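Local coordinates for protein (R)-specific secondary-alkylsulfatase (Pseudomonas sp., PDB 4AXH) that hydrolyses secondary alkyl sulfates with strict inversion of configuration at a two-zinc centre, turning (R)-sulfate esters into (S)-alcohols and sulfate, at residues P132-T136 and I352-N356; S178-H184 and T308-A312; A315-L320 and Y417-N423; D374-F378 and V400-P404. All coordinates share one frame; numbering follows the deposited sequence.

Contact 1: P132-T136 and I352-N356. With ZN (zinc ion), chain C.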
# COMPACT_ATOMS: atom_id res chain seq x y z
N PRO A 132 4.13 -9.90 25.60
CA PRO A 132 3.28 -10.05 24.42
C PRO A 132 3.58 -11.32 23.58
O PRO A 132 2.67 -11.92 23.00
CB PRO A 132 3.59 -8.78 23.62
CG PRO A 132 3.91 -7.77 24.64
CD PRO A 132 4.71 -8.52 25.64
N ALA A 133 4.84 -11.74 23.51
CA ALA A 133 5.24 -12.92 22.73
C ALA A 133 5.65 -14.13 23.61
O ALA A 133 5.59 -14.07 24.83
CB ALA A 133 6.33 -12.55 21.75
N ASN A 134 6.02 -15.24 22.96
CA ASN A 134 6.46 -16.48 23.59
C ASN A 134 7.92 -16.75 23.28
O ASN A 134 8.45 -16.30 22.24
CB ASN A 134 5.64 -17.70 23.07
CG ASN A 134 4.13 -17.58 23.18
OD1 ASN A 134 3.57 -16.81 23.98
ND2 ASN A 134 3.46 -18.37 22.37
N MET A 135 8.57 -17.53 24.18
CA MET A 135 9.95 -17.99 24.05
C MET A 135 9.89 -19.52 23.98
O MET A 135 9.36 -20.17 24.89
CB MET A 135 10.79 -17.51 25.27
CG MET A 135 12.29 -17.85 25.19
SD MET A 135 13.14 -17.69 26.80
CE MET A 135 13.23 -15.87 26.97
N THR A 136 10.41 -20.09 22.92
CA THR A 136 10.50 -21.55 22.79
C THR A 136 11.89 -21.98 23.29
O THR A 136 12.91 -21.45 22.83
CB THR A 136 10.27 -21.95 21.34
OG1 THR A 136 9.01 -21.42 20.89
CG2 THR A 136 10.36 -23.45 21.14
N ILE A 352 3.49 -25.24 17.10
CA ILE A 352 3.75 -24.22 18.13
C ILE A 352 3.90 -22.82 17.50
O ILE A 352 4.15 -22.70 16.30
CB ILE A 352 4.83 -24.56 19.18
CG1 ILE A 352 6.23 -24.64 18.55
CG2 ILE A 352 4.44 -25.84 19.98
CD1 ILE A 352 7.34 -24.50 19.49
N GLN A 353 3.70 -21.78 18.28
CA GLN A 353 3.78 -20.42 17.77
C GLN A 353 4.51 -19.48 18.72
O GLN A 353 4.83 -19.88 19.85
CB GLN A 353 2.37 -19.88 17.51
CG GLN A 353 1.64 -20.55 16.38
CD GLN A 353 0.23 -20.78 16.75
OE1 GLN A 353 -0.11 -20.95 17.92
NE2 GLN A 353 -0.61 -20.80 15.76
N GLN A 354 4.75 -18.24 18.28
CA GLN A 354 5.43 -17.25 19.10
C GLN A 354 4.45 -16.25 19.74
O GLN A 354 4.83 -15.27 20.39
CB GLN A 354 6.60 -16.61 18.33
CG GLN A 354 7.63 -17.64 17.83
CD GLN A 354 8.33 -18.34 18.99
OE1 GLN A 354 7.96 -19.44 19.42
NE2 GLN A 354 9.35 -17.72 19.52
N HIS A 355 3.17 -16.55 19.60
CA HIS A 355 2.06 -15.90 20.25
C HIS A 355 1.09 -17.01 20.45
O HIS A 355 0.91 -17.82 19.54
CB HIS A 355 1.42 -14.81 19.39
CG HIS A 355 2.24 -13.58 19.30
ND1 HIS A 355 2.45 -12.78 20.39
CD2 HIS A 355 2.90 -13.06 18.24
CE1 HIS A 355 3.22 -11.80 19.96
NE2 HIS A 355 3.51 -11.93 18.67
N ASN A 356 0.48 -17.09 21.65
CA ASN A 356 -0.55 -18.08 22.01
C ASN A 356 -0.15 -19.55 22.13
O ASN A 356 1.02 -19.89 22.07
CB ASN A 356 -1.81 -17.91 21.17
CG ASN A 356 -2.21 -16.49 20.95
OD1 ASN A 356 -2.01 -15.93 19.88
ND2 ASN A 356 -2.80 -15.87 21.96
ZN ZN C . 5.01 -11.26 17.57
O HOH W 1 1.00 -14.46 23.40
O HOH W 2 5.21 -9.59 16.29
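The side-chain amide of Asn134 reaches across to the backbone of 352-356 and grips it twice through ND2. One bond runs to Asn356 O (2.9 Å), in the carbonyl plane and on a lone pair; the other, straighter at 163°, meets Gln353 O from above its carbonyl plane. With CG beside its own backbone N (chi1 -54°), the amide lies next to the main-chain bond from Asn134 N to Gln354 O (2.8 Å). Gln354 bends at chi2 and crosses Thr136 at about a right angle, where Thr136 OG1 donates to a lone pair of Gln354 OE1 at 2.7 Å; the NE2 end of the same amide is held by Asp148 and Ile147 O. Here the end of strand 350-352 in one sheet of the metallo-beta-lactamase fold meets the start of strand 135-138 in the other. The methyls Thr136 CG2 and Ile352 CD1 touch tip to tip at 3.6 Å. At the far end the His355 ring presents its edge to Pro132 O, near the ring plane, in a weak bond from ND1 of 2.8 Å. The other ring nitrogen, NE2, binds zinc at 2.0 Å, which makes Pro132 O a second-shell partner of the metal.

Contact 2: S178-H184 and T308-A312. With ZN (zinc ion), chain D; ZN (zinc ion), chain C.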
# COMPACT_ATOMS: atom_id res chain seq x y z
N SER A 178 12.86 -15.53 14.87
CA SER A 178 11.87 -15.96 13.88
C SER A 178 11.66 -14.91 12.78
O SER A 178 11.53 -15.26 11.61
CB SER A 178 10.54 -16.30 14.56
OG SER A 178 9.91 -15.17 15.14
N HIS A 179 11.61 -13.62 13.17
CA HIS A 179 11.38 -12.50 12.26
C HIS A 179 11.82 -11.16 12.88
O HIS A 179 12.12 -11.08 14.09
CB HIS A 179 9.89 -12.45 11.80
CG HIS A 179 8.89 -12.25 12.90
ND1 HIS A 179 8.66 -13.23 13.85
CD2 HIS A 179 8.04 -11.22 13.12
CE1 HIS A 179 7.69 -12.76 14.62
NE2 HIS A 179 7.29 -11.55 14.23
N SER A 180 11.80 -10.10 12.03
CA SER A 180 12.21 -8.75 12.38
C SER A 180 11.23 -7.90 13.23
O SER A 180 11.11 -6.70 12.98
CB SER A 180 12.67 -8.01 11.13
OG SER A 180 11.62 -7.92 10.19
N HIS A 181 10.56 -8.49 14.26
CA HIS A 181 9.69 -7.71 15.15
C HIS A 181 10.25 -7.61 16.56
O HIS A 181 10.81 -8.58 17.06
CB HIS A 181 8.24 -8.22 15.16
CG HIS A 181 7.48 -7.93 13.90
ND1 HIS A 181 6.41 -8.73 13.51
CD2 HIS A 181 7.65 -6.97 12.97
CE1 HIS A 181 5.99 -8.22 12.36
NE2 HIS A 181 6.69 -7.14 12.01
N ILE A 182 10.11 -6.42 17.18
CA ILE A 182 10.66 -6.14 18.51
C ILE A 182 10.25 -7.12 19.61
O ILE A 182 11.01 -7.34 20.55
CB ILE A 182 10.55 -4.65 18.94
CG1 ILE A 182 10.47 -3.70 17.72
CG2 ILE A 182 11.74 -4.26 19.84
CD1 ILE A 182 9.83 -2.24 17.98
N ASP A 183 9.08 -7.74 19.49
CA ASP A 183 8.59 -8.71 20.47
C ASP A 183 9.29 -10.06 20.32
O ASP A 183 9.02 -11.01 21.07
CB ASP A 183 7.05 -8.84 20.44
CG ASP A 183 6.37 -8.97 19.08
OD1 ASP A 183 6.84 -8.34 18.10
OD2 ASP A 183 5.33 -9.67 19.00
N HIS A 184 10.22 -10.15 19.36
CA HIS A 184 10.93 -11.38 19.10
C HIS A 184 12.44 -11.29 19.29
O HIS A 184 13.05 -12.29 19.68
CB HIS A 184 10.49 -11.96 17.75
CG HIS A 184 9.02 -12.24 17.71
ND1 HIS A 184 8.51 -13.44 18.15
CD2 HIS A 184 8.00 -11.41 17.39
CE1 HIS A 184 7.19 -13.32 18.07
NE2 HIS A 184 6.84 -12.12 17.60
N THR A 308 5.50 -21.76 13.48
CA THR A 308 5.08 -20.82 12.44
C THR A 308 5.27 -19.36 12.79
O THR A 308 4.61 -18.51 12.17
CB THR A 308 3.62 -21.07 12.10
OG1 THR A 308 2.82 -20.73 13.23
CG2 THR A 308 3.36 -22.50 11.69
N ALA A 309 6.15 -19.05 13.78
CA ALA A 309 6.40 -17.68 14.23
C ALA A 309 5.03 -17.00 14.48
O ALA A 309 4.23 -17.55 15.26
CB ALA A 309 7.21 -16.93 13.16
N ASP A 310 4.73 -15.85 13.79
CA ASP A 310 3.46 -15.10 13.85
C ASP A 310 2.67 -15.22 12.52
O ASP A 310 1.74 -14.42 12.27
CB ASP A 310 3.70 -13.61 14.10
CG ASP A 310 4.45 -13.27 15.36
OD1 ASP A 310 4.83 -14.21 16.10
OD2 ASP A 310 4.65 -12.06 15.61
N ASN A 311 3.07 -16.21 11.67
CA ASN A 311 2.47 -16.44 10.37
C ASN A 311 1.06 -17.01 10.39
O ASN A 311 0.33 -16.85 9.40
CB ASN A 311 3.40 -17.27 9.52
CG ASN A 311 4.69 -16.57 9.31
OD1 ASN A 311 4.73 -15.39 8.97
ND2 ASN A 311 5.77 -17.26 9.63
N ALA A 312 0.68 -17.69 11.48
CA ALA A 312 -0.64 -18.28 11.56
C ALA A 312 -1.11 -18.37 13.00
O ALA A 312 -1.29 -19.47 13.52
CB ALA A 312 -0.64 -19.66 10.90
ZN ZN D . 5.53 -10.45 14.41
ZN ZN C . 5.01 -11.26 17.57
O HOH W 2 5.21 -9.59 16.29
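Ala309 and Asp310 carry the contact with 178-184 from a type II' beta turn that runs from Thr308 to Asn311. Thr308 opens the turn, its carbonyl O accepting from Asn311 N. Ala309 comes next and packs its methyl CB against Ser178 CB at 3.7 Å, close beside the His179 ring. That ring is held at both nitrogens: His179 ND1 donates to Ser178 OG (2.6 Å) and NE2 binds zinc. Asp148 bonds to both Ser178 OG and His184 ND1, a second-shell carboxylate for two histidines.

Asp310 then reaches the two zinc ions with one carboxylate oxygen, OD2, which bridges them, 2.2 Å from the zinc that His179 and His181 bind and 2.1 Å from the zinc held by Asp183 and His184. The carboxylate plane stands 74° from the His179 ring and 59° from the His184 ring, and OD2 lies at the edge of the His179 ring. His179 and His184 bind through NE2, whereas His181 turns ND1 to the metal; with Asp183 they form the HxHxDH motif of the metallo-beta-lactamase superfamily. Water 2 is a second bridge, 2.1 Å from each ion, and it donates a weak bond to Asp183 OD1. Glu291 completes the first metal site and His355 the second.

Asn311 closes the turn, its ND2 bonded to Asn297 and its carbonyl O to Trp333 on helix 330-344. The turn thus leaves strand 305-307 and faces the loop that joins strand 172-176 to helix 182-185, with helix 210-219 packed against Ser180, His181 and Ile182.

Contact 3: A315-L320 and Y417-N423; sequences AMHNLL and YGALSTN
Asn423 clamps the loop 315-320 with both ends of its side-chain amide. ND2 donates to His317 O at 3.0 Å, nearly along the C=O axis and in the plane of the amide, while OD1 accepts from Leu319 N at 2.8 Å, with that donor above the carbonyl plane. Two main-chain polar atoms on either side of Asn318 are thereby satisfied by one residue of helix 420-431. A chi1 of -75° keeps CG beside the backbone N and brings the amide alongside the loop, where Met316 SD also touches Asn423 ND2 at 3.4 Å.

Met316 O accepts a hydrogen bond from Gly418 N (2.7 Å, 159°). Gly418 CA makes a CA-H...O contact with His317 O, the same oxygen that accepts from Asn423 ND2. Within the loop, His317 ND1 accepts from Asn318 N in the ring plane; His317 NE2 makes a weak bond to the zinc ligand Glu291. The edge of Tyr417 is turned to the face of the His317 ring in an offset edge-to-face pair, planes at 89°, and Asn318 ND2 lies 3.4 Å from Tyr417 CE2. Arg328 bonds to Asn318 O.

Asn318, Leu319, Leu320, Tyr417 and Arg328 all bind sulfate, so this junction of the metallo-beta-lactamase and dimerisation regions forms part of the sulfate-binding site of the alkylsulfatase, beside its zinc centre.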
# COMPACT_ATOMS: atom_id res chain seq x y z
N ALA A 315 -6.05 -16.15 15.81
CA ALA A 315 -6.83 -14.93 15.59
C ALA A 315 -6.45 -14.42 14.23
O ALA A 315 -5.37 -14.76 13.73
CB ALA A 315 -6.50 -13.88 16.64
N MET A 316 -7.31 -13.61 13.61
CA MET A 316 -7.00 -13.00 12.32
C MET A 316 -5.91 -11.98 12.58
O MET A 316 -6.00 -11.26 13.58
CB MET A 316 -8.25 -12.31 11.73
CG MET A 316 -8.02 -11.83 10.31
SD MET A 316 -9.42 -11.00 9.57
CE MET A 316 -10.22 -12.35 8.65
N HIS A 317 -4.86 -11.95 11.76
CA HIS A 317 -3.79 -10.96 11.95
C HIS A 317 -4.09 -9.72 11.11
O HIS A 317 -5.13 -9.67 10.42
CB HIS A 317 -2.41 -11.57 11.61
CG HIS A 317 -1.25 -11.08 12.43
ND1 HIS A 317 -1.09 -9.73 12.76
CD2 HIS A 317 -0.19 -11.78 12.91
CE1 HIS A 317 0.05 -9.65 13.44
NE2 HIS A 317 0.63 -10.85 13.55
N ASN A 318 -3.23 -8.70 11.19
CA ASN A 318 -3.48 -7.47 10.44
C ASN A 318 -2.84 -7.45 9.07
O ASN A 318 -1.70 -7.88 8.92
CB ASN A 318 -2.95 -6.27 11.22
CG ASN A 318 -3.77 -5.86 12.41
OD1 ASN A 318 -4.97 -5.46 12.31
ND2 ASN A 318 -3.11 -5.83 13.55
N LEU A 319 -3.54 -6.90 8.08
CA LEU A 319 -2.98 -6.64 6.77
C LEU A 319 -2.51 -5.17 6.81
O LEU A 319 -1.60 -4.77 6.07
CB LEU A 319 -3.98 -6.90 5.62
CG LEU A 319 -4.31 -8.36 5.40
CD1 LEU A 319 -5.42 -8.52 4.39
CD2 LEU A 319 -3.07 -9.19 5.04
N LEU A 320 -3.13 -4.37 7.70
CA LEU A 320 -2.85 -2.97 7.99
C LEU A 320 -2.95 -2.74 9.49
O LEU A 320 -4.07 -2.58 10.01
CB LEU A 320 -3.80 -1.99 7.22
CG LEU A 320 -3.47 -0.49 7.35
CD1 LEU A 320 -2.30 -0.10 6.47
CD2 LEU A 320 -4.65 0.37 6.99
N TYR A 417 -7.51 -9.62 16.61
CA TYR A 417 -6.35 -8.76 16.44
C TYR A 417 -6.57 -7.98 15.18
O TYR A 417 -6.86 -6.79 15.24
CB TYR A 417 -5.06 -9.60 16.36
CG TYR A 417 -3.81 -8.82 16.67
CD1 TYR A 417 -3.51 -8.45 17.97
CD2 TYR A 417 -2.90 -8.50 15.67
CE1 TYR A 417 -2.35 -7.73 18.27
CE2 TYR A 417 -1.74 -7.79 15.95
CZ TYR A 417 -1.47 -7.39 17.26
OH TYR A 417 -0.34 -6.67 17.56
N GLY A 418 -6.51 -8.68 14.06
CA GLY A 418 -6.86 -8.10 12.76
C GLY A 418 -8.38 -7.99 12.67
O GLY A 418 -9.11 -8.67 13.41
N ALA A 419 -8.87 -7.15 11.79
CA ALA A 419 -10.31 -7.07 11.64
C ALA A 419 -10.68 -7.39 10.20
O ALA A 419 -9.94 -7.01 9.28
CB ALA A 419 -10.80 -5.72 12.05
N LEU A 420 -11.77 -8.16 10.00
CA LEU A 420 -12.23 -8.55 8.66
C LEU A 420 -12.59 -7.33 7.83
O LEU A 420 -12.16 -7.22 6.68
CB LEU A 420 -13.36 -9.60 8.74
CG LEU A 420 -14.26 -9.83 7.50
CD1 LEU A 420 -13.55 -10.57 6.41
CD2 LEU A 420 -15.51 -10.56 7.90
N SER A 421 -13.30 -6.37 8.43
CA SER A 421 -13.66 -5.11 7.78
C SER A 421 -12.40 -4.31 7.36
O SER A 421 -12.25 -3.97 6.19
CB SER A 421 -14.54 -4.29 8.71
OG SER A 421 -13.87 -4.06 9.94
N THR A 422 -11.47 -4.08 8.33
CA THR A 422 -10.21 -3.36 8.14
C THR A 422 -9.37 -3.99 7.03
O THR A 422 -8.91 -3.26 6.14
CB THR A 422 -9.45 -3.32 9.47
OG1 THR A 422 -10.32 -2.82 10.48
CG2 THR A 422 -8.14 -2.53 9.39
N ASN A 423 -9.18 -5.33 7.09
CA ASN A 423 -8.41 -6.11 6.14
C ASN A 423 -8.98 -6.09 4.75
O ASN A 423 -8.21 -6.01 3.81
CB ASN A 423 -8.18 -7.53 6.64
CG ASN A 423 -7.15 -7.62 7.74
OD1 ASN A 423 -6.34 -6.69 7.97
ND2 ASN A 423 -7.15 -8.75 8.44

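Contact 4: D374-F378 and V400-P404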
# COMPACT_ATOMS: atom_id res chain seq x y z
N ASP A 374 -6.68 -20.56 3.75
CA ASP A 374 -7.97 -20.17 3.19
C ASP A 374 -8.44 -18.79 3.65
O ASP A 374 -9.03 -18.09 2.84
CB ASP A 374 -9.05 -21.22 3.52
CG ASP A 374 -8.96 -22.54 2.78
OD1 ASP A 374 -8.16 -22.64 1.82
OD2 ASP A 374 -9.70 -23.47 3.16
N MET A 375 -8.20 -18.40 4.94
CA MET A 375 -8.61 -17.10 5.49
C MET A 375 -7.92 -15.94 4.79
O MET A 375 -8.58 -14.96 4.44
CB MET A 375 -8.42 -17.05 7.00
CG MET A 375 -8.66 -15.70 7.62
SD MET A 375 -8.36 -15.57 9.40
CE MET A 375 -6.76 -16.27 9.58
N TYR A 376 -6.61 -16.08 4.54
CA TYR A 376 -5.85 -15.05 3.86
C TYR A 376 -6.14 -14.98 2.39
O TYR A 376 -6.35 -13.87 1.87
CB TYR A 376 -4.35 -15.10 4.22
CG TYR A 376 -4.10 -14.75 5.68
CD1 TYR A 376 -4.35 -13.47 6.16
CD2 TYR A 376 -3.74 -15.74 6.59
CE1 TYR A 376 -4.23 -13.17 7.51
CE2 TYR A 376 -3.59 -15.44 7.94
CZ TYR A 376 -3.83 -14.15 8.40
OH TYR A 376 -3.66 -13.83 9.73
N ALA A 377 -6.26 -16.15 1.71
CA ALA A 377 -6.58 -16.18 0.27
C ALA A 377 -7.95 -15.60 0.05
O ALA A 377 -8.14 -14.87 -0.92
CB ALA A 377 -6.49 -17.58 -0.28
N PHE A 378 -8.89 -15.83 1.00
CA PHE A 378 -10.24 -15.27 0.91
C PHE A 378 -10.18 -13.74 0.96
O PHE A 378 -10.86 -13.05 0.19
CB PHE A 378 -11.16 -15.82 2.01
CG PHE A 378 -12.45 -15.07 2.19
CD1 PHE A 378 -13.48 -15.22 1.27
CD2 PHE A 378 -12.63 -14.19 3.25
CE1 PHE A 378 -14.70 -14.52 1.42
CE2 PHE A 378 -13.82 -13.46 3.39
CZ PHE A 378 -14.85 -13.64 2.47
N VAL A 400 -19.24 -8.12 3.07
CA VAL A 400 -18.67 -9.35 3.58
C VAL A 400 -19.18 -9.80 4.96
O VAL A 400 -19.91 -10.80 5.00
CB VAL A 400 -17.18 -9.54 3.28
CG1 VAL A 400 -16.66 -10.86 3.83
CG2 VAL A 400 -16.96 -9.47 1.77
N SER A 401 -18.88 -9.12 6.06
CA SER A 401 -19.41 -9.52 7.39
C SER A 401 -18.95 -10.84 8.03
O SER A 401 -18.75 -10.85 9.25
CB SER A 401 -20.93 -9.33 7.52
OG SER A 401 -21.70 -10.35 6.91
N LYS A 402 -18.78 -11.95 7.23
CA LYS A 402 -18.33 -13.24 7.76
C LYS A 402 -17.34 -13.96 6.85
O LYS A 402 -17.33 -13.74 5.66
CB LYS A 402 -19.53 -14.14 8.10
CG LYS A 402 -20.25 -13.77 9.40
CD LYS A 402 -21.61 -14.43 9.49
CE LYS A 402 -22.27 -14.23 10.83
NZ LYS A 402 -23.69 -14.69 10.81
N LEU A 403 -16.51 -14.81 7.41
CA LEU A 403 -15.61 -15.66 6.63
C LEU A 403 -16.50 -16.79 6.02
O LEU A 403 -17.58 -17.12 6.56
CB LEU A 403 -14.50 -16.26 7.50
CG LEU A 403 -13.42 -15.31 8.01
CD1 LEU A 403 -12.47 -15.98 8.89
CD2 LEU A 403 -12.74 -14.54 6.89
N PRO A 404 -16.09 -17.41 4.89
CA PRO A 404 -16.99 -18.39 4.26
C PRO A 404 -16.95 -19.79 4.85
O PRO A 404 -15.95 -20.18 5.45
CB PRO A 404 -16.52 -18.40 2.81
CG PRO A 404 -15.05 -18.06 2.87
CD PRO A 404 -14.86 -17.18 4.09
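Pro404 sets the CD-CG edge of its ring over one face of Phe378 in a CH-pi contact: Pro404 CD sits 3.5 Å from the centroid of the Phe378 ring and only 5° off the ring normal. Pro404 CG extends over the same face and comes to 3.6 Å from Phe378 CD1.

The remaining contacts are apolar. Val400 meets the ring at its edge, near the ring plane, with CG1 placed 3.6 Å from Phe378 CZ by a chi1 of -179° that sets this methyl opposite the backbone N. The two methyls of Leu403 divide their partners: CD2 touches Phe378 CD2 at 3.7 Å, while CD1 lies 4.0 Å from Met375 CG, one helical turn earlier.

No hydrogen bond links the segments; the polar bonds are internal. Val400 O accepts from Lys402 N and from Ser401 OG (2.7 Å), which reach it from opposite faces of its carbonyl plane and tie the chain as it leaves helix 393-400. Ser401 adopts a positive phi at this exit.

Nearby, Asp374 forms a salt bridge with Arg588 of the second subunit, whose Val591 packs on Phe378. The loop after helix 393-400 thus packs against helix 362-388, with Leu420 of helix 420-431 touching Val400 and Leu403, a hydrophobic helix-to-loop junction beside the dimer interface.

How the contacts relate
Contacts 1 and 2 lie within the metallo-beta-lactamase region, centres 9 Å apart, and share one zinc ion and the bridging water; contact 2 is nested inside the loop closed by contact 1. Contact 3 follows contact 2 along the chain, its centre 16 Å away, and contact 4 is nested within it, the centres of 3 and 4 being 11 Å apart. Contacts 1 and 3 interleave, since 315-320 precedes 352-356. The loop after strand 305-307 supplies first a metal-binding turn and then part of the sulfate site, joining contacts 2 and 3. Helix 362-388 ties contact 4 to contact 3 through Tyr376 OH and His317 N. The contacts thus lie at the metal centre, the sulfate site and the second subunit, which contacts 3 and 4 both touch.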